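Side-chain contacts in Non-heme chloroperoxidase CPO-A1 (Streptomyces aureofaciens, PDB 1A8Q), which may act as a chlorinating enzyme in 7-chlorotetracycline biosynthesis and can also brominate, as a non-heme peroxidase of the alpha/beta hydrolase superfamily: residues A[4-9]-A[69-74]; A[75-80]-A[101-106]; A[157-162]-A[178-183]. One frame throughout, in Å; residues are numbered along the deposited sequence.

Contact 1: residues A[4-9]-A[69-74]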
ATOM      1  N   THR A   4      -5.634   7.128 -18.954  1.00 14.43           N
ATOM      2  CA  THR A   4      -6.619   6.139 -19.443  1.00 15.75           C
ATOM      3  C   THR A   4      -5.874   4.827 -19.730  1.00 16.37           C
ATOM      4  O   THR A   4      -4.873   4.848 -20.452  1.00 15.57           O
ATOM      5  CB  THR A   4      -7.329   6.666 -20.685  1.00 17.36           C
ATOM      6  OG1 THR A   4      -8.007   7.892 -20.363  1.00 19.26           O
ATOM      7  CG2 THR A   4      -8.357   5.667 -21.200  1.00 19.16           C
ATOM      8  N   THR A   5      -6.358   3.740 -19.137  1.00 14.46           N
ATOM      9  CA  THR A   5      -5.631   2.480 -19.268  1.00 13.82           C
ATOM     10  C   THR A   5      -5.919   1.867 -20.634  1.00 15.68           C
ATOM     11  O   THR A   5      -6.822   2.278 -21.358  1.00 15.25           O
ATOM     12  CB  THR A   5      -5.962   1.452 -18.185  1.00 14.48           C
ATOM     13  OG1 THR A   5      -7.317   1.008 -18.395  1.00 14.71           O
ATOM     14  CG2 THR A   5      -5.836   2.048 -16.792  1.00 13.91           C
ATOM     15  N   ARG A   6      -5.238   0.737 -20.853  1.00 14.82           N
ATOM     16  CA  ARG A   6      -5.444  -0.044 -22.070  1.00 18.59           C
ATOM     17  C   ARG A   6      -6.873  -0.534 -22.223  1.00 19.81           C
ATOM     18  O   ARG A   6      -7.330  -0.843 -23.342  1.00 22.16           O
ATOM     19  CB  ARG A   6      -4.520  -1.267 -21.922  1.00 17.74           C
ATOM     20  CG  ARG A   6      -5.005  -2.171 -20.782  1.00 19.92           C
ATOM     21  CD  ARG A   6      -3.881  -2.977 -20.136  1.00 19.59           C
ATOM     22  NE  ARG A   6      -4.382  -3.680 -18.948  1.00 20.06           N
ATOM     23  CZ  ARG A   6      -4.574  -3.083 -17.776  1.00 20.02           C
ATOM     24  NH1 ARG A   6      -4.228  -1.813 -17.637  1.00 19.55           N
ATOM     25  NH2 ARG A   6      -5.081  -3.738 -16.751  1.00 19.70           N
ATOM     26  N   ASP A   7      -7.617  -0.663 -21.147  1.00 19.38           N
ATOM     27  CA  ASP A   7      -8.997  -1.107 -21.131  1.00 21.65           C
ATOM     28  C   ASP A   7     -10.014   0.029 -21.109  1.00 20.79           C
ATOM     29  O   ASP A   7     -11.212  -0.265 -20.938  1.00 21.49           O
ATOM     30  CB  ASP A   7      -9.315  -1.881 -19.846  1.00 24.84           C
ATOM     31  CG  ASP A   7      -8.474  -3.126 -19.685  1.00 27.99           C
ATOM     32  OD1 ASP A   7      -8.335  -3.856 -20.685  1.00 29.28           O
ATOM     33  OD2 ASP A   7      -7.992  -3.336 -18.550  1.00 29.32           O
ATOM     34  N   GLY A   8      -9.568   1.272 -21.126  1.00 17.87           N
ATOM     35  CA  GLY A   8     -10.499   2.393 -21.133  1.00 18.17           C
ATOM     36  C   GLY A   8     -10.869   2.836 -19.726  1.00 16.73           C
ATOM     37  O   GLY A   8     -11.763   3.685 -19.575  1.00 19.46           O
ATOM     38  N   VAL A   9     -10.157   2.353 -18.721  1.00 14.23           N
ATOM     39  CA  VAL A   9     -10.461   2.731 -17.336  1.00 12.82           C
ATOM     40  C   VAL A   9      -9.783   4.061 -17.044  1.00 12.75           C
ATOM     41  O   VAL A   9      -8.672   4.248 -17.539  1.00 13.03           O
ATOM     42  CB  VAL A   9      -9.995   1.635 -16.375  1.00 13.26           C
ATOM     43  CG1 VAL A   9     -10.049   2.042 -14.917  1.00 13.78           C
ATOM     44  CG2 VAL A   9     -10.949   0.436 -16.562  1.00 14.24           C
ATOM     45  N   PHE A  69      -4.399  -8.674  -8.545  1.00 10.10           N
ATOM     46  CA  PHE A  69      -3.080  -8.019  -8.655  1.00  8.67           C
ATOM     47  C   PHE A  69      -2.529  -7.895 -10.043  1.00  8.41           C
ATOM     48  O   PHE A  69      -1.705  -7.001 -10.287  1.00  8.94           O
ATOM     49  CB  PHE A  69      -2.080  -8.703  -7.687  1.00  8.40           C
ATOM     50  CG  PHE A  69      -2.414  -8.320  -6.262  1.00  8.99           C
ATOM     51  CD1 PHE A  69      -2.091  -7.059  -5.834  1.00  8.12           C
ATOM     52  CD2 PHE A  69      -3.038  -9.206  -5.403  1.00 10.26           C
ATOM     53  CE1 PHE A  69      -2.375  -6.688  -4.523  1.00 10.19           C
ATOM     54  CE2 PHE A  69      -3.297  -8.829  -4.090  1.00 11.01           C
ATOM     55  CZ  PHE A  69      -3.000  -7.552  -3.648  1.00 10.74           C
ATOM     56  N   ASP A  70      -2.792  -8.847 -10.967  1.00  8.29           N
ATOM     57  CA  ASP A  70      -2.304  -8.684 -12.331  1.00  8.77           C
ATOM     58  C   ASP A  70      -2.901  -7.423 -12.980  1.00  8.98           C
ATOM     59  O   ASP A  70      -2.208  -6.650 -13.620  1.00  9.34           O
ATOM     60  CB  ASP A  70      -2.748  -9.908 -13.149  1.00 11.19           C
ATOM     61  CG  ASP A  70      -1.913 -11.137 -12.834  1.00 14.91           C
ATOM     62  OD1 ASP A  70      -0.815 -11.076 -12.264  1.00 14.55           O
ATOM     63  OD2 ASP A  70      -2.397 -12.235 -13.227  1.00 16.40           O
ATOM     64  N   THR A  71      -4.209  -7.191 -12.765  1.00  8.93           N
ATOM     65  CA  THR A  71      -4.810  -5.977 -13.337  1.00  7.99           C
ATOM     66  C   THR A  71      -4.250  -4.732 -12.647  1.00  9.31           C
ATOM     67  O   THR A  71      -3.961  -3.772 -13.362  1.00 10.19           O
ATOM     68  CB  THR A  71      -6.336  -6.007 -13.114  1.00  7.97           C
ATOM     69  OG1 THR A  71      -6.850  -7.160 -13.846  1.00 11.07           O
ATOM     70  CG2 THR A  71      -7.001  -4.774 -13.687  1.00 10.52           C
ATOM     71  N   PHE A  72      -4.150  -4.747 -11.324  1.00  7.76           N
ATOM     72  CA  PHE A  72      -3.568  -3.555 -10.644  1.00  6.79           C
ATOM     73  C   PHE A  72      -2.160  -3.250 -11.157  1.00  9.54           C
ATOM     74  O   PHE A  72      -1.823  -2.091 -11.392  1.00  9.74           O
ATOM     75  CB  PHE A  72      -3.463  -3.778  -9.132  1.00  7.31           C
ATOM     76  CG  PHE A  72      -4.797  -4.042  -8.454  1.00  7.15           C
ATOM     77  CD1 PHE A  72      -5.969  -3.496  -8.948  1.00  8.10           C
ATOM     78  CD2 PHE A  72      -4.827  -4.851  -7.321  1.00  7.78           C
ATOM     79  CE1 PHE A  72      -7.176  -3.785  -8.293  1.00  7.40           C
ATOM     80  CE2 PHE A  72      -6.019  -5.111  -6.665  1.00  9.87           C
ATOM     81  CZ  PHE A  72      -7.192  -4.548  -7.165  1.00  7.91           C
ATOM     82  N   ALA A  73      -1.349  -4.314 -11.324  1.00  9.66           N
ATOM     83  CA  ALA A  73       0.018  -4.075 -11.834  1.00 10.10           C
ATOM     84  C   ALA A  73       0.032  -3.555 -13.245  1.00 10.00           C
ATOM     85  O   ALA A  73       0.875  -2.745 -13.647  1.00 10.31           O
ATOM     86  CB  ALA A  73       0.777  -5.425 -11.768  1.00  9.71           C
ATOM     87  N   ASP A  74      -0.875  -3.978 -14.136  1.00  8.50           N
ATOM     88  CA  ASP A  74      -0.913  -3.538 -15.505  1.00  9.57           C
ATOM     89  C   ASP A  74      -1.420  -2.087 -15.558  1.00 10.03           C
ATOM     90  O   ASP A  74      -1.039  -1.330 -16.442  1.00 11.09           O
ATOM     91  CB  ASP A  74      -1.739  -4.421 -16.443  1.00 11.85           C
ATOM     92  CG  ASP A  74      -1.132  -5.806 -16.629  1.00 12.73           C
ATOM     93  OD1 ASP A  74      -0.005  -6.062 -16.224  1.00 14.05           O
ATOM     94  OD2 ASP A  74      -1.857  -6.690 -17.186  1.00 15.68           O
TER
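R6 lays its guanidinium group across the methylene of D74, with D74 CB 3.3 Å above the plane and over its centre. The two side chains cross at about a right angle, and the carboxylate of D74 stands almost perpendicular to the guanidinium (89°). D74 OD2 is 4.3 Å from R6 NE and well out of the plane, so their attraction is one of charge alone. In the plane, at the guanidinium edge, T71 CG2 lies 3.8 Å from R6 NH2. The opposite face carries D7 OD2, 3.4 Å from R6 NH2 and set toward the rim; this is a salt bridge held by charge rather than by a directed N-H. The closer grip comes from further along the helix, where D75 and D78 both form salt bridges with R6 NH1. D74 is itself engaged by R106 and H107, and T71 OG1 by D68. The loop that presents R6 is fixed by T5, whose OG1 accepts from D7 N (3.2 Å, an ST turn) and from V9 N. T5 N also bonds to V9 O, and G8 N to T5 O. With G8 in a left-handed conformation, this is a type I turn with a G1 bulge, closing the hairpin between strands 2-4 and 10-16 against helix 69-82.

Contact 2: residues A[75-80]-A[101-106]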
ATOM      1  N   ASP A  75      -2.371  -1.762 -14.666  1.00 10.58           N
ATOM      2  CA  ASP A  75      -2.805  -0.360 -14.586  1.00 10.00           C
ATOM      3  C   ASP A  75      -1.619   0.509 -14.161  1.00 10.02           C
ATOM      4  O   ASP A  75      -1.439   1.563 -14.785  1.00 10.57           O
ATOM      5  CB  ASP A  75      -3.942  -0.200 -13.580  1.00 10.51           C
ATOM      6  CG  ASP A  75      -5.268  -0.791 -14.056  1.00 11.49           C
ATOM      7  OD1 ASP A  75      -5.446  -1.193 -15.206  1.00 11.00           O
ATOM      8  OD2 ASP A  75      -6.183  -0.809 -13.189  1.00 11.47           O
ATOM      9  N   LEU A  76      -0.812   0.065 -13.219  1.00 10.14           N
ATOM     10  CA  LEU A  76       0.391   0.807 -12.813  1.00 10.12           C
ATOM     11  C   LEU A  76       1.348   0.910 -13.994  1.00 10.46           C
ATOM     12  O   LEU A  76       1.872   1.993 -14.303  1.00  9.92           O
ATOM     13  CB  LEU A  76       1.017   0.138 -11.582  1.00 10.04           C
ATOM     14  CG  LEU A  76       2.371   0.719 -11.124  1.00 10.81           C
ATOM     15  CD1 LEU A  76       2.135   2.149 -10.640  1.00 12.14           C
ATOM     16  CD2 LEU A  76       2.980  -0.122 -10.015  1.00 10.76           C
ATOM     17  N   ASN A  77       1.505  -0.188 -14.758  1.00 10.49           N
ATOM     18  CA  ASN A  77       2.354  -0.131 -15.955  1.00 11.02           C
ATOM     19  C   ASN A  77       1.877   0.908 -16.950  1.00 13.56           C
ATOM     20  O   ASN A  77       2.671   1.635 -17.565  1.00 13.33           O
ATOM     21  CB  ASN A  77       2.455  -1.513 -16.621  1.00 12.95           C
ATOM     22  CG  ASN A  77       3.289  -1.466 -17.894  1.00 14.15           C
ATOM     23  OD1 ASN A  77       2.822  -1.704 -19.010  1.00 20.43           O
ATOM     24  ND2 ASN A  77       4.538  -1.119 -17.731  1.00 16.18           N
ATOM     25  N   ASP A  78       0.554   1.014 -17.139  1.00 12.49           N
ATOM     26  CA  ASP A  78       0.017   2.002 -18.085  1.00 12.25           C
ATOM     27  C   ASP A  78       0.339   3.422 -17.619  1.00 12.12           C
ATOM     28  O   ASP A  78       0.665   4.249 -18.469  1.00 13.14           O
ATOM     29  CB  ASP A  78      -1.500   1.860 -18.283  1.00 12.99           C
ATOM     30  CG  ASP A  78      -1.890   0.657 -19.130  1.00 15.28           C
ATOM     31  OD1 ASP A  78      -1.024   0.101 -19.854  1.00 15.17           O
ATOM     32  OD2 ASP A  78      -3.062   0.260 -19.054  1.00 14.82           O
ATOM     33  N   LEU A  79       0.290   3.689 -16.322  1.00 12.55           N
ATOM     34  CA  LEU A  79       0.571   5.028 -15.800  1.00 12.10           C
ATOM     35  C   LEU A  79       2.049   5.364 -15.979  1.00 12.96           C
ATOM     36  O   LEU A  79       2.397   6.440 -16.456  1.00 12.36           O
ATOM     37  CB  LEU A  79       0.200   5.063 -14.307  1.00 12.80           C
ATOM     38  CG  LEU A  79       0.525   6.376 -13.577  1.00 14.96           C
ATOM     39  CD1 LEU A  79      -0.418   7.480 -13.991  1.00 16.08           C
ATOM     40  CD2 LEU A  79       0.446   6.140 -12.069  1.00 16.94           C
ATOM     41  N   LEU A  80       2.930   4.414 -15.670  1.00 12.64           N
ATOM     42  CA  LEU A  80       4.375   4.665 -15.816  1.00 14.87           C
ATOM     43  C   LEU A  80       4.761   4.812 -17.277  1.00 14.34           C
ATOM     44  O   LEU A  80       5.611   5.636 -17.615  1.00 15.45           O
ATOM     45  CB  LEU A  80       5.167   3.511 -15.202  1.00 15.84           C
ATOM     46  CG  LEU A  80       5.022   3.268 -13.698  1.00 19.13           C
ATOM     47  CD1 LEU A  80       6.015   2.182 -13.263  1.00 20.02           C
ATOM     48  CD2 LEU A  80       5.209   4.494 -12.832  1.00 20.26           C
ATOM     49  N   ALA A 101       4.875  -5.658  -5.971  1.00  9.93           N
ATOM     50  CA  ALA A 101       5.535  -6.972  -6.246  1.00  9.99           C
ATOM     51  C   ALA A 101       5.115  -7.553  -7.564  1.00 10.50           C
ATOM     52  O   ALA A 101       5.931  -8.056  -8.377  1.00 10.42           O
ATOM     53  CB  ALA A 101       5.202  -7.881  -5.083  1.00 10.46           C
ATOM     54  N   ARG A 102       3.815  -7.545  -7.887  1.00 10.37           N
ATOM     55  CA  ARG A 102       3.363  -8.135  -9.141  1.00 11.67           C
ATOM     56  C   ARG A 102       3.773  -7.306 -10.326  1.00 10.34           C
ATOM     57  O   ARG A 102       4.016  -7.838 -11.397  1.00 11.67           O
ATOM     58  CB  ARG A 102       1.837  -8.422  -9.058  1.00 12.27           C
ATOM     59  CG  ARG A 102       1.300  -9.045 -10.341  1.00 13.32           C
ATOM     60  CD  ARG A 102       1.869 -10.442 -10.618  1.00 16.21           C
ATOM     61  NE  ARG A 102       1.951 -11.233  -9.419  1.00 17.36           N
ATOM     62  CZ  ARG A 102       0.957 -11.980  -8.934  1.00 20.85           C
ATOM     63  NH1 ARG A 102      -0.198 -12.006  -9.586  1.00 20.31           N
ATOM     64  NH2 ARG A 102       1.169 -12.669  -7.814  1.00 22.43           N
ATOM     65  N   TYR A 103       3.924  -5.959 -10.201  1.00  9.12           N
ATOM     66  CA  TYR A 103       4.508  -5.150 -11.254  1.00  8.65           C
ATOM     67  C   TYR A 103       5.952  -5.614 -11.555  1.00  9.59           C
ATOM     68  O   TYR A 103       6.247  -5.773 -12.747  1.00 10.96           O
ATOM     69  CB  TYR A 103       4.498  -3.640 -10.829  1.00 10.79           C
ATOM     70  CG  TYR A 103       5.175  -2.807 -11.905  1.00 12.29           C
ATOM     71  CD1 TYR A 103       4.567  -2.367 -13.062  1.00 12.81           C
ATOM     72  CD2 TYR A 103       6.519  -2.498 -11.686  1.00 13.79           C
ATOM     73  CE1 TYR A 103       5.280  -1.632 -14.009  1.00 12.41           C
ATOM     74  CE2 TYR A 103       7.241  -1.773 -12.619  1.00 13.30           C
ATOM     75  CZ  TYR A 103       6.621  -1.356 -13.757  1.00 13.24           C
ATOM     76  OH  TYR A 103       7.352  -0.633 -14.669  1.00 15.05           O
ATOM     77  N   VAL A 104       6.737  -5.850 -10.530  1.00 10.76           N
ATOM     78  CA  VAL A 104       8.116  -6.344 -10.797  1.00 12.57           C
ATOM     79  C   VAL A 104       8.051  -7.708 -11.495  1.00 12.72           C
ATOM     80  O   VAL A 104       8.759  -7.981 -12.496  1.00 13.32           O
ATOM     81  CB  VAL A 104       8.910  -6.383  -9.498  1.00 13.68           C
ATOM     82  CG1 VAL A 104      10.235  -7.151  -9.634  1.00 14.07           C
ATOM     83  CG2 VAL A 104       9.234  -4.941  -9.069  1.00 14.22           C
ATOM     84  N   GLY A 105       7.173  -8.563 -11.016  1.00 10.65           N
ATOM     85  CA  GLY A 105       7.073  -9.929 -11.563  1.00 14.44           C
ATOM     86  C   GLY A 105       6.653  -9.914 -13.014  1.00 17.78           C
ATOM     87  O   GLY A 105       7.113 -10.747 -13.807  1.00 19.40           O
ATOM     88  N   ARG A 106       5.733  -9.035 -13.421  1.00 15.23           N
ATOM     89  CA  ARG A 106       5.173  -9.038 -14.745  1.00 15.17           C
ATOM     90  C   ARG A 106       5.921  -8.168 -15.730  1.00 15.65           C
ATOM     91  O   ARG A 106       5.933  -8.466 -16.924  1.00 16.39           O
ATOM     92  CB  ARG A 106       3.698  -8.539 -14.787  1.00 15.49           C
ATOM     93  CG  ARG A 106       2.701  -9.550 -14.279  1.00 16.24           C
ATOM     94  CD  ARG A 106       1.281  -9.059 -14.177  1.00 13.87           C
ATOM     95  NE  ARG A 106       0.492  -8.807 -15.349  1.00 14.73           N
ATOM     96  CZ  ARG A 106      -0.145  -9.729 -16.082  1.00 16.27           C
ATOM     97  NH1 ARG A 106       0.002 -11.017 -15.811  1.00 16.20           N
ATOM     98  NH2 ARG A 106      -0.899  -9.397 -17.116  1.00 17.80           N
TER
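Y103 reaches from helix 96-107 across L76, N77 and L80 of helix 69-82, and each part of its side chain has its own neighbour. Near the root, Y103 CB lies 3.9 Å from L76 CD2, and the same methyl also touches CG. The L76 side chain crosses the tyrosine at about a right angle. One step out, CD1 comes near the backbone N of N77. Y103 CE1 then meets N77 at CA, CB and ND2, each 3.8 Å away. N77 CA and CB lie at the ring edge, CB in the ring plane, while the side-chain amide is turned 34° from the ring. At the far end, Y103 CZ is 3.6 Å from L80 CD1. The hydroxyl is closer still to that methyl, with Y103 OH 3.4 Å from L80 CD1. With CG anti to the backbone N (chi1 177°), the ring is carried out from its own helix toward the other, and Y103 supplies the larger share of the buried surface. Beyond the pair, H107 meets the tyrosine ring, while L76 and L80 run on to I25 and V23 of strand 21-25. The segment axes pass 10.5 Å apart at a crossing angle of -75°. The two helices flank the same face of the central sheet, as in the alpha/beta hydrolase fold, where helix 96-107 follows the nucleophile elbow bearing S94.

Contact 3: residues A[157-162]-A[178-183]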
ATOM      1  N   ASP A 157     -15.531   1.286  12.530  1.00 10.75           N
ATOM      2  CA  ASP A 157     -15.022   0.300  13.476  1.00 11.82           C
ATOM      3  C   ASP A 157     -13.612  -0.186  13.110  1.00 11.24           C
ATOM      4  O   ASP A 157     -12.802  -0.417  14.017  1.00 13.63           O
ATOM      5  CB  ASP A 157     -15.960  -0.916  13.489  1.00 14.68           C
ATOM      6  CG  ASP A 157     -17.352  -0.589  14.023  1.00 17.07           C
ATOM      7  OD1 ASP A 157     -17.559   0.396  14.721  1.00 18.28           O
ATOM      8  OD2 ASP A 157     -18.266  -1.386  13.744  1.00 20.74           O
ATOM      9  N   THR A 158     -13.336  -0.325  11.841  1.00  9.56           N
ATOM     10  CA  THR A 158     -12.032  -0.795  11.362  1.00 11.18           C
ATOM     11  C   THR A 158     -10.924   0.216  11.610  1.00 10.59           C
ATOM     12  O   THR A 158      -9.768  -0.228  11.774  1.00 10.79           O
ATOM     13  CB  THR A 158     -12.163  -1.074   9.858  1.00 12.67           C
ATOM     14  OG1 THR A 158     -13.159  -2.129   9.759  1.00 12.71           O
ATOM     15  CG2 THR A 158     -10.863  -1.579   9.240  1.00 14.22           C
ATOM     16  N   ALA A 159     -11.276   1.501  11.634  1.00  8.85           N
ATOM     17  CA  ALA A 159     -10.196   2.501  11.881  1.00 10.05           C
ATOM     18  C   ALA A 159      -9.509   2.271  13.207  1.00 12.15           C
ATOM     19  O   ALA A 159      -8.300   2.584  13.320  1.00 11.05           O
ATOM     20  CB  ALA A 159     -10.807   3.896  11.820  1.00 11.40           C
ATOM     21  N   GLU A 160     -10.178   1.751  14.226  1.00 10.97           N
ATOM     22  CA  GLU A 160      -9.573   1.493  15.523  1.00 13.80           C
ATOM     23  C   GLU A 160      -8.388   0.522  15.413  1.00 13.56           C
ATOM     24  O   GLU A 160      -7.307   0.861  15.875  1.00 14.49           O
ATOM     25  CB  GLU A 160     -10.581   0.896  16.513  1.00 17.63           C
ATOM     26  CG  GLU A 160     -11.793   1.805  16.745  1.00 22.97           C
ATOM     27  CD  GLU A 160     -11.404   3.108  17.439  1.00 26.78           C
ATOM     28  OE1 GLU A 160     -10.554   3.093  18.353  1.00 29.19           O
ATOM     29  OE2 GLU A 160     -11.955   4.174  17.082  1.00 28.90           O
ATOM     30  N   GLY A 161      -8.600  -0.601  14.743  1.00 13.02           N
ATOM     31  CA  GLY A 161      -7.490  -1.547  14.564  1.00 12.47           C
ATOM     32  C   GLY A 161      -6.429  -1.002  13.616  1.00 11.44           C
ATOM     33  O   GLY A 161      -5.229  -1.289  13.768  1.00 10.61           O
ATOM     34  N   PHE A 162      -6.856  -0.306  12.554  1.00  9.11           N
ATOM     35  CA  PHE A 162      -5.917   0.161  11.539  1.00  8.42           C
ATOM     36  C   PHE A 162      -4.850   1.055  12.181  1.00  9.47           C
ATOM     37  O   PHE A 162      -3.685   1.015  11.795  1.00  9.64           O
ATOM     38  CB  PHE A 162      -6.712   0.943  10.493  1.00 10.25           C
ATOM     39  CG  PHE A 162      -6.010   1.245   9.206  1.00 12.47           C
ATOM     40  CD1 PHE A 162      -5.277   2.408   9.079  1.00 15.79           C
ATOM     41  CD2 PHE A 162      -6.177   0.391   8.128  1.00 15.18           C
ATOM     42  CE1 PHE A 162      -4.645   2.704   7.863  1.00 17.10           C
ATOM     43  CE2 PHE A 162      -5.589   0.701   6.912  1.00 13.72           C
ATOM     44  CZ  PHE A 162      -4.827   1.842   6.829  1.00 15.25           C
ATOM     45  N   ASP A 178     -11.811   9.881  11.160  1.00  8.35           N
ATOM     46  CA  ASP A 178     -12.787  10.453  10.249  1.00  7.53           C
ATOM     47  C   ASP A 178     -12.265  10.497   8.824  1.00  6.06           C
ATOM     48  O   ASP A 178     -12.990  10.286   7.858  1.00  7.16           O
ATOM     49  CB  ASP A 178     -13.203  11.871  10.685  1.00 10.40           C
ATOM     50  CG  ASP A 178     -14.014  11.865  11.971  1.00 15.90           C
ATOM     51  OD1 ASP A 178     -14.554  10.861  12.447  1.00 14.75           O
ATOM     52  OD2 ASP A 178     -14.019  12.924  12.634  1.00 20.39           O
ATOM     53  N   ALA A 179     -10.960  10.779   8.652  1.00  5.05           N
ATOM     54  CA  ALA A 179     -10.403  10.796   7.293  1.00  5.66           C
ATOM     55  C   ALA A 179     -10.344   9.401   6.643  1.00  4.95           C
ATOM     56  O   ALA A 179     -10.491   9.267   5.419  1.00  6.79           O
ATOM     57  CB  ALA A 179      -9.013  11.414   7.327  1.00  8.85           C
ATOM     58  N   PHE A 180     -10.082   8.391   7.480  1.00  7.32           N
ATOM     59  CA  PHE A 180     -10.112   6.994   7.035  1.00  5.74           C
ATOM     60  C   PHE A 180     -11.501   6.698   6.438  1.00  7.38           C
ATOM     61  O   PHE A 180     -11.581   6.186   5.314  1.00  7.26           O
ATOM     62  CB  PHE A 180      -9.813   6.090   8.249  1.00  6.97           C
ATOM     63  CG  PHE A 180      -9.819   4.608   7.907  1.00  8.07           C
ATOM     64  CD1 PHE A 180      -8.651   3.984   7.503  1.00  7.47           C
ATOM     65  CD2 PHE A 180     -10.978   3.873   8.072  1.00  7.48           C
ATOM     66  CE1 PHE A 180      -8.682   2.620   7.222  1.00  9.98           C
ATOM     67  CE2 PHE A 180     -10.996   2.505   7.795  1.00 11.46           C
ATOM     68  CZ  PHE A 180      -9.832   1.890   7.372  1.00 10.16           C
ATOM     69  N   TRP A 181     -12.505   7.014   7.247  1.00  6.42           N
ATOM     70  CA  TRP A 181     -13.894   6.796   6.760  1.00  6.54           C
ATOM     71  C   TRP A 181     -14.156   7.564   5.484  1.00  6.78           C
ATOM     72  O   TRP A 181     -14.730   7.025   4.532  1.00  6.22           O
ATOM     73  CB  TRP A 181     -14.857   7.204   7.870  1.00  6.69           C
ATOM     74  CG  TRP A 181     -16.313   7.193   7.476  1.00  7.28           C
ATOM     75  CD1 TRP A 181     -17.156   6.140   7.438  1.00  8.31           C
ATOM     76  CD2 TRP A 181     -17.034   8.353   7.054  1.00  7.18           C
ATOM     77  NE1 TRP A 181     -18.422   6.595   7.018  1.00  5.96           N
ATOM     78  CE2 TRP A 181     -18.354   7.938   6.799  1.00  8.82           C
ATOM     79  CE3 TRP A 181     -16.721   9.702   6.905  1.00  9.39           C
ATOM     80  CZ2 TRP A 181     -19.342   8.819   6.371  1.00  8.09           C
ATOM     81  CZ3 TRP A 181     -17.712  10.584   6.502  1.00 11.29           C
ATOM     82  CH2 TRP A 181     -19.023  10.133   6.203  1.00  8.92           C
ATOM     83  N   TYR A 182     -13.771   8.836   5.405  1.00  4.89           N
ATOM     84  CA  TYR A 182     -14.007   9.676   4.223  1.00  7.35           C
ATOM     85  C   TYR A 182     -13.377   9.090   2.973  1.00  8.98           C
ATOM     86  O   TYR A 182     -13.993   9.077   1.894  1.00  7.24           O
ATOM     87  CB  TYR A 182     -13.378  11.062   4.530  1.00  6.98           C
ATOM     88  CG  TYR A 182     -13.398  12.056   3.399  1.00  8.94           C
ATOM     89  CD1 TYR A 182     -12.332  12.173   2.520  1.00  9.12           C
ATOM     90  CD2 TYR A 182     -14.466  12.958   3.291  1.00 11.14           C
ATOM     91  CE1 TYR A 182     -12.331  13.092   1.493  1.00 11.99           C
ATOM     92  CE2 TYR A 182     -14.449  13.908   2.284  1.00 11.26           C
ATOM     93  CZ  TYR A 182     -13.380  13.993   1.425  1.00 13.02           C
ATOM     94  OH  TYR A 182     -13.353  14.901   0.393  1.00 15.90           O
ATOM     95  N   MET A 183     -12.118   8.610   3.050  1.00  6.25           N
ATOM     96  CA  MET A 183     -11.488   7.984   1.916  1.00  4.93           C
ATOM     97  C   MET A 183     -12.208   6.653   1.554  1.00  5.81           C
ATOM     98  O   MET A 183     -12.345   6.404   0.351  1.00  6.91           O
ATOM     99  CB  MET A 183      -9.979   7.691   2.218  1.00  5.46           C
ATOM    100  CG  MET A 183      -9.283   9.080   2.279  1.00  6.26           C
ATOM    101  SD  MET A 183      -7.482   8.736   2.479  1.00  9.89           S
ATOM    102  CE  MET A 183      -7.453   8.571   4.244  1.00 11.13           C
TER
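The backbone bond from F162 N to T158 O, 3.0 Å long, ties together two of the three residues that F180 touches across the contact; A159 is the third. T158 OG1 is occupied on its own helix by F154 O, and the T158 CG2 methyl is what turns to F180, 4.1 Å from F180 CZ. Across the interface itself the contact is apolar and centres on the F180 ring. The edge of F180 points at the face of F162: F180 CE1 stands 3.4 Å above that ring, over its centre. The centroids are 4.7 Å apart and the planes inclined at 56°, an edge-to-face pair well tilted from a perpendicular T. A159 serves another part of the same ring. A159 CB touches F180 CD2 at 3.8 Å, and its CA lies over one face of F180, displaced toward the rim. Both phenylalanines hold CG anti to the backbone N (F180 chi1 180°), which extends the rings toward each other. The small side chain of A159 lets the backbones come close, its CA being 6.6 Å from F180 CA. F162 also makes an edge-to-face pair with H252 of the catalytic triad, so the cluster borders the active site. Helices 137-162 and 174-184, whose segment axes cross at 121° and 9.4 Å, belong to the helical region inserted between strands 112-118 and 215-220, the usual place of the cap in this superfamily; beside them, F180 also touches P29 and L30, in the loop that follows strand 21-25.

In the fold
Contacts 1 and 2 are neighbours that share helix 69-82, their centres about 9 Å apart. R6 of contact 1 joins them directly: its NH1 forms salt bridges of 2.8 Å to both D78 OD2 and D75 OD1, residues of the 75-80 segment. A second tie runs from R106, at the end of the 101-106 segment, back to D74 of contact 1. Contact 3 stands apart, with its centre about 27 Å from that of contact 1 and about 28 Å from that of contact 2, on the opposite side of the chain's centre from the latter. Alone of the three it reaches the catalytic triad, the F162 side chain lying about 3 Å from that of H252 and about 6 Å from that of S94 (nearest atoms).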